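Local coordinates for protein A6 homolog (Fowlpox virus, PDB 6BR8) that binds phospholipids through its C-terminal domain and is probably essential for the maturation of immature virions into mature virions, at residues 155-160 / 215-220. Sequence-based numbering, arbitrary orientation.
Sequences NERLHV and LISIVQ
Arg157 reaches from the first turn of one helix to Ser217 and Ile218 of another, sliding past Ile218 in the opposite direction. Ile218 CG1 sits 3.5 Å above the guanidinium plane of Arg157, over its centre, while Ser217 OG meets the edge of the same group. Arg157 NH2 donates to Ser217 OG at 2.8 Å, almost straight (174°) and within the guanidinium plane. Arginine suits this exposed place because its aliphatic stem and flat face can lie on isoleucine while its N-H groups reach a hydroxyl; the bend at chi3 (66°) turns NE out of the line of the chain. Serine's short side chain holds its hydroxyl close to the helix, where the arginine can reach it.

Ile218 is buried and uses both branches, as a branched aliphatic chain can: its CD1 lies 3.5 Å from Arg157 CB, and its CG2 packs 3.6 Å from Leu158 CD1, the two side chains crossing at a slant. Asn155 is the N-cap, its short amide well placed to serve the first turn: OD1 accepts weak bonds from the N-H groups of Arg157 and Leu158, while ND2 bonds to Glu151.

Segments 156-160 and 215-220 run roughly antiparallel (156°), their axes 10.2 Å apart at closest approach. Leu158 also approaches a bound phosphatidylethanolamine, and Val219 touches lipid in its pocket. Beyond helix 212-225, helix 237-249 packs against Leu215, Ile216 and Val219.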
ATOM      1  N   ASN A 155      12.479   5.840 -11.691  1.00 53.45           N
ATOM      2  CA  ASN A 155      13.424   6.576 -10.867  1.00 51.70           C
ATOM      3  C   ASN A 155      14.723   5.781 -10.722  1.00 51.04           C
ATOM      4  O   ASN A 155      14.721   4.634 -10.274  1.00 51.13           O
ATOM      5  CB  ASN A 155      12.798   6.872  -9.511  1.00 50.85           C
ATOM      6  CG  ASN A 155      13.539   7.915  -8.747  1.00 65.15           C
ATOM      7  OD1 ASN A 155      14.744   7.820  -8.575  1.00 59.88           O
ATOM      8  ND2 ASN A 155      12.826   8.949  -8.306  1.00 59.65           N
ATOM      9  N   GLU A 156      15.833   6.387 -11.126  1.00 64.33           N
ATOM     10  CA  GLU A 156      17.121   5.710 -11.174  1.00 64.98           C
ATOM     11  C   GLU A 156      17.771   5.576  -9.800  1.00 60.50           C
ATOM     12  O   GLU A 156      18.466   4.591  -9.540  1.00 54.03           O
ATOM     13  CB  GLU A 156      18.062   6.451 -12.120  1.00 54.36           C
ATOM     14  CG  GLU A 156      19.429   5.812 -12.266  1.00 80.29           C
ATOM     15  CD  GLU A 156      20.510   6.583 -11.529  1.00103.39           C
ATOM     16  OE1 GLU A 156      20.177   7.613 -10.899  1.00105.02           O
ATOM     17  OE2 GLU A 156      21.690   6.165 -11.589  1.00113.71           O
ATOM     18  N   ARG A 157      17.583   6.550  -8.913  1.00 60.42           N
ATOM     19  CA  ARG A 157      18.150   6.391  -7.589  1.00 53.16           C
ATOM     20  C   ARG A 157      17.424   5.290  -6.852  1.00 55.53           C
ATOM     21  O   ARG A 157      18.053   4.484  -6.161  1.00 57.81           O
ATOM     22  CB  ARG A 157      18.099   7.704  -6.820  1.00 73.81           C
ATOM     23  CG  ARG A 157      18.942   8.827  -7.419  1.00 81.34           C
ATOM     24  CD  ARG A 157      18.645  10.125  -6.706  1.00 82.72           C
ATOM     25  NE  ARG A 157      19.078  10.091  -5.311  1.00 88.01           N
ATOM     26  CZ  ARG A 157      18.554  10.840  -4.345  1.00 80.59           C
ATOM     27  NH1 ARG A 157      17.563  11.673  -4.619  1.00 68.05           N
ATOM     28  NH2 ARG A 157      19.022  10.756  -3.107  1.00 82.00           N
ATOM     29  N   LEU A 158      16.112   5.208  -7.050  1.00 52.44           N
ATOM     30  CA  LEU A 158      15.317   4.126  -6.484  1.00 64.18           C
ATOM     31  C   LEU A 158      15.777   2.772  -7.021  1.00 60.57           C
ATOM     32  O   LEU A 158      15.827   1.770  -6.292  1.00 50.39           O
ATOM     33  CB  LEU A 158      13.849   4.372  -6.820  1.00 63.42           C
ATOM     34  CG  LEU A 158      12.762   3.955  -5.847  1.00 75.47           C
ATOM     35  CD1 LEU A 158      13.038   4.591  -4.496  1.00 74.19           C
ATOM     36  CD2 LEU A 158      11.409   4.402  -6.401  1.00 70.59           C
ATOM     37  N   HIS A 159      16.110   2.720  -8.303  1.00 56.28           N
ATOM     38  CA  HIS A 159      16.532   1.451  -8.879  1.00 64.06           C
ATOM     39  C   HIS A 159      17.870   1.031  -8.299  1.00 61.07           C
ATOM     40  O   HIS A 159      18.082  -0.144  -7.960  1.00 54.85           O
ATOM     41  CB  HIS A 159      16.621   1.565 -10.396  1.00 61.84           C
ATOM     42  CG  HIS A 159      16.885   0.264 -11.069  1.00 77.98           C
ATOM     43  ND1 HIS A 159      17.864   0.106 -12.027  1.00 84.78           N
ATOM     44  CD2 HIS A 159      16.306  -0.949 -10.921  1.00 75.30           C
ATOM     45  CE1 HIS A 159      17.872  -1.148 -12.444  1.00 83.50           C
ATOM     46  NE2 HIS A 159      16.937  -1.810 -11.788  1.00 75.76           N
ATOM     47  N   VAL A 160      18.773   1.998  -8.150  1.00 49.02           N
ATOM     48  CA  VAL A 160      20.049   1.731  -7.511  1.00 45.67           C
ATOM     49  C   VAL A 160      19.831   1.228  -6.089  1.00 57.69           C
ATOM     50  O   VAL A 160      20.344   0.168  -5.703  1.00 54.18           O
ATOM     51  CB  VAL A 160      20.930   2.987  -7.560  1.00 54.57           C
ATOM     52  CG1 VAL A 160      22.170   2.788  -6.728  1.00 47.21           C
ATOM     53  CG2 VAL A 160      21.296   3.284  -9.018  1.00 49.20           C
ATOM     54  N   LEU A 215      16.794   6.784   1.353  1.00 53.95           N
ATOM     55  CA  LEU A 215      15.379   6.562   1.069  1.00 58.05           C
ATOM     56  C   LEU A 215      14.575   7.843   1.282  1.00 46.92           C
ATOM     57  O   LEU A 215      13.729   8.213   0.465  1.00 50.51           O
ATOM     58  CB  LEU A 215      14.826   5.435   1.937  1.00 50.83           C
ATOM     59  CG  LEU A 215      13.328   5.298   1.685  1.00 43.31           C
ATOM     60  CD1 LEU A 215      13.065   4.800   0.291  1.00 40.82           C
ATOM     61  CD2 LEU A 215      12.742   4.372   2.740  1.00 57.22           C
ATOM     62  N   ILE A 216      14.810   8.514   2.407  1.00 50.45           N
ATOM     63  CA  ILE A 216      14.133   9.775   2.682  1.00 46.25           C
ATOM     64  C   ILE A 216      14.444  10.781   1.585  1.00 56.66           C
ATOM     65  O   ILE A 216      13.544  11.431   1.036  1.00 51.74           O
ATOM     66  CB  ILE A 216      14.561  10.304   4.055  1.00 44.58           C
ATOM     67  CG1 ILE A 216      14.134   9.322   5.148  1.00 54.18           C
ATOM     68  CG2 ILE A 216      14.055  11.765   4.278  1.00 44.04           C
ATOM     69  CD1 ILE A 216      12.655   9.294   5.404  1.00 54.74           C
ATOM     70  N   SER A 217      15.731  10.945   1.270  1.00 44.07           N
ATOM     71  CA  SER A 217      16.136  11.894   0.241  1.00 48.89           C
ATOM     72  C   SER A 217      15.382  11.664  -1.056  1.00 55.39           C
ATOM     73  O   SER A 217      14.755  12.582  -1.583  1.00 54.19           O
ATOM     74  CB  SER A 217      17.624  11.778  -0.021  1.00 40.68           C
ATOM     75  OG  SER A 217      17.970  12.489  -1.191  1.00 54.34           O
ATOM     76  N   ILE A 218      15.426  10.430  -1.575  1.00 52.97           N
ATOM     77  CA  ILE A 218      14.721  10.098  -2.809  1.00 56.12           C
ATOM     78  C   ILE A 218      13.258  10.494  -2.716  1.00 63.59           C
ATOM     79  O   ILE A 218      12.737  11.211  -3.578  1.00 61.71           O
ATOM     80  CB  ILE A 218      14.858   8.600  -3.111  1.00 54.64           C
ATOM     81  CG1 ILE A 218      16.236   8.294  -3.696  1.00 57.27           C
ATOM     82  CG2 ILE A 218      13.723   8.141  -4.018  1.00 57.24           C
ATOM     83  CD1 ILE A 218      16.475   6.823  -3.865  1.00 62.96           C
ATOM     84  N   VAL A 219      12.558  10.009  -1.682  1.00 54.93           N
ATOM     85  CA  VAL A 219      11.134  10.299  -1.608  1.00 46.88           C
ATOM     86  C   VAL A 219      10.887  11.796  -1.415  1.00 56.47           C
ATOM     87  O   VAL A 219       9.968  12.364  -2.019  1.00 49.94           O
ATOM     88  CB  VAL A 219      10.491   9.435  -0.517  1.00 53.87           C
ATOM     89  CG1 VAL A 219       8.995   9.696  -0.421  1.00 59.16           C
ATOM     90  CG2 VAL A 219      10.754   7.971  -0.859  1.00 39.63           C
ATOM     91  N   GLN A 220      11.727  12.474  -0.629  1.00 48.83           N
ATOM     92  CA  GLN A 220      11.535  13.905  -0.449  1.00 48.83           C
ATOM     93  C   GLN A 220      11.729  14.648  -1.760  1.00 58.10           C
ATOM     94  O   GLN A 220      11.028  15.632  -2.032  1.00 56.64           O
ATOM     95  CB  GLN A 220      12.497  14.463   0.605  1.00 44.38           C
ATOM     96  CG  GLN A 220      12.311  15.992   0.812  1.00 42.15           C
ATOM     97  CD  GLN A 220      11.058  16.292   1.612  1.00 54.06           C
ATOM     98  OE1 GLN A 220      10.885  15.779   2.710  1.00 56.14           O
ATOM     99  NE2 GLN A 220      10.160  17.094   1.049  1.00 52.34           N
TER